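Pyruvate kinase 1 (Trypanosoma brucei brucei, PDB 4KCT) catalyses the last step of glycolysis, making pyruvate and ATP from phosphoenolpyruvate and ADP, and has an intrinsic oxaloacetate decarboxylase activity. Local coordinates at residues K456-K459 with L460-F464. Sequence-based numbering, arbitrary orientation.
With FDP (2,6-di-O-phosphono-beta-D-fructofuranose), chain F.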
loop_
_atom_site.group_PDB
_atom_site.type_symbol
_atom_site.label_atom_id
_atom_site.label_comp_id
_atom_site.label_asym_id
_atom_site.label_seq_id
_atom_site.Cartn_x
_atom_site.Cartn_y
_atom_site.Cartn_z
ATOM N N LYS A 456 18.370 -4.728 -39.309
ATOM C CA LYS A 456 17.364 -5.116 -40.298
ATOM C C LYS A 456 16.072 -5.533 -39.601
ATOM O O LYS A 456 14.973 -5.184 -40.033
ATOM C CB LYS A 456 17.873 -6.260 -41.188
ATOM C CG LYS A 456 18.963 -5.826 -42.164
ATOM C CD LYS A 456 19.652 -7.026 -42.792
ATOM C CE LYS A 456 20.687 -6.588 -43.809
ATOM N NZ LYS A 456 21.106 -7.765 -44.612
ATOM N N ARG A 457 16.205 -6.320 -38.545
ATOM C CA ARG A 457 15.036 -6.737 -37.817
ATOM C C ARG A 457 14.324 -5.594 -37.136
ATOM O O ARG A 457 13.095 -5.547 -37.117
ATOM C CB ARG A 457 15.367 -7.868 -36.840
ATOM C CG ARG A 457 15.492 -9.205 -37.550
ATOM C CD ARG A 457 16.034 -10.269 -36.624
ATOM N NE ARG A 457 17.388 -9.973 -36.175
ATOM C CZ ARG A 457 17.961 -10.584 -35.145
ATOM N NH1 ARG A 457 17.241 -11.429 -34.395
ATOM N NH2 ARG A 457 19.240 -10.342 -34.838
ATOM N N VAL A 458 15.083 -4.656 -36.571
ATOM C CA VAL A 458 14.452 -3.513 -35.925
ATOM C C VAL A 458 13.717 -2.666 -36.934
ATOM O O VAL A 458 12.601 -2.228 -36.682
ATOM C CB VAL A 458 15.457 -2.664 -35.118
ATOM C CG1 VAL A 458 14.834 -1.328 -34.717
ATOM C CG2 VAL A 458 15.918 -3.435 -33.875
ATOM N N LYS A 459 14.353 -2.417 -38.073
ATOM C CA LYS A 459 13.687 -1.716 -39.167
ATOM C C LYS A 459 12.382 -2.400 -39.599
ATOM O O LYS A 459 11.365 -1.739 -39.767
ATOM C CB LYS A 459 14.633 -1.534 -40.364
ATOM C CG LYS A 459 14.012 -0.811 -41.563
ATOM C CD LYS A 459 15.095 -0.378 -42.555
ATOM C CE LYS A 459 14.522 -0.109 -43.943
ATOM N NZ LYS A 459 13.176 0.537 -43.894
ATOM N N LEU A 460 12.410 -3.722 -39.760
ATOM C CA LEU A 460 11.212 -4.459 -40.158
ATOM C C LEU A 460 10.099 -4.230 -39.140
ATOM O O LEU A 460 8.939 -3.920 -39.502
ATOM C CB LEU A 460 11.530 -5.960 -40.263
ATOM C CG LEU A 460 10.459 -6.917 -40.803
ATOM C CD1 LEU A 460 10.138 -6.606 -42.268
ATOM C CD2 LEU A 460 10.955 -8.361 -40.662
ATOM N N GLY A 461 10.460 -4.339 -37.857
ATOM C CA GLY A 461 9.509 -4.147 -36.768
ATOM C C GLY A 461 8.923 -2.750 -36.712
ATOM O O GLY A 461 7.715 -2.582 -36.502
ATOM N N LEU A 462 9.770 -1.743 -36.876
ATOM C CA LEU A 462 9.299 -0.345 -36.848
ATOM C C LEU A 462 8.455 0.006 -38.089
ATOM O O LEU A 462 7.465 0.744 -37.998
ATOM C CB LEU A 462 10.488 0.614 -36.717
ATOM C CG LEU A 462 11.236 0.553 -35.366
ATOM C CD1 LEU A 462 12.433 1.509 -35.327
ATOM C CD2 LEU A 462 10.306 0.791 -34.183
ATOM N N ASP A 463 8.818 -0.556 -39.232
ATOM C CA ASP A 463 8.010 -0.387 -40.456
ATOM C C ASP A 463 6.662 -1.049 -40.290
ATOM O O ASP A 463 5.627 -0.500 -40.693
ATOM C CB ASP A 463 8.720 -0.993 -41.661
ATOM C CG ASP A 463 9.852 -0.112 -42.183
ATOM O OD1 ASP A 463 9.972 1.059 -41.741
ATOM O OD2 ASP A 463 10.699 -0.634 -42.925
ATOM N N PHE A 464 6.665 -2.221 -39.665
ATOM C CA PHE A 464 5.428 -2.923 -39.385
ATOM C C PHE A 464 4.528 -2.125 -38.447
ATOM O O PHE A 464 3.335 -1.988 -38.702
ATOM C CB PHE A 464 5.714 -4.322 -38.841
ATOM C CG PHE A 464 4.489 -5.125 -38.543
ATOM C CD1 PHE A 464 3.895 -5.914 -39.537
ATOM C CD2 PHE A 464 4.019 -5.229 -37.238
ATOM C CE1 PHE A 464 2.823 -6.758 -39.237
ATOM C CE2 PHE A 464 2.938 -6.051 -36.936
ATOM C CZ PHE A 464 2.332 -6.810 -37.941
HETATM P P1 FDP F . 19.765 -12.567 -31.826
HETATM O O1P FDP F . 19.893 -11.073 -32.034
HETATM O O2P FDP F . 18.831 -13.199 -32.827
HETATM O O3P FDP F . 21.077 -13.302 -31.609
HETATM O O1 FDP F . 21.257 -13.715 -28.980
HETATM C C1 FDP F . 20.790 -12.371 -28.838
HETATM C C2 FDP F . 19.285 -12.350 -29.078
HETATM O O2 FDP F . 18.934 -12.759 -30.430
HETATM C C3 FDP F . 18.654 -10.997 -28.767
HETATM O O3 FDP F . 18.919 -10.036 -29.786
HETATM C C4 FDP F . 17.184 -11.379 -28.735
HETATM O O4 FDP F . 16.353 -10.383 -28.114
HETATM C C5 FDP F . 17.241 -12.669 -27.932
HETATM O O5 FDP F . 18.592 -13.217 -28.156
HETATM C C6 FDP F . 16.171 -13.648 -28.399
HETATM O O6 FDP F . 16.070 -14.686 -27.421
HETATM P P2 FDP F . 14.794 -15.683 -27.462
HETATM O O4P FDP F . 13.588 -14.790 -27.127
HETATM O O5P FDP F . 14.801 -16.207 -28.864
HETATM O O6P FDP F . 15.085 -16.705 -26.390
#
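K459 turns its CG directly away from the backbone N (chi1 180°) while D463 keeps CG beside its own N (chi1 -77°), and two side chains one helical turn apart converge. The lysine runs on extended and bends at its last torsion, which delivers NZ to D463 OD2 at 2.9 Å, on the syn lone pair, in an i to i+4 salt bridge on the exposed side of the helix. D463 N also donates a hydrogen bond to K459 O (2.9 Å), so the pair is tied through both backbone and side chain. Around the helix, V458 and L462, also i and i+4, run alongside each other, with CG1 of V458 3.8 Å from CD1 of L462, and L462 also packs on L398 of strand 396-400. L460 leans on V422 of strand 419-423 and V441 of strand 438-442. R457 faces the ligand instead: NH1 reaches FDP O2P at 2.8 Å and NH2 reaches FDP O1P at 3.0 Å, a two-pronged grip with the phosphorus in the guanidinium plane. A salt bridge from NE of R457 to D451 probably limits rotation of the guanidinium. Helix 455-467 thus illustrates an amphipathic helix packed on the sheet of the pyruvate kinase alpha/beta domain, with its first turn contributing to the sugar-bisphosphate effector site.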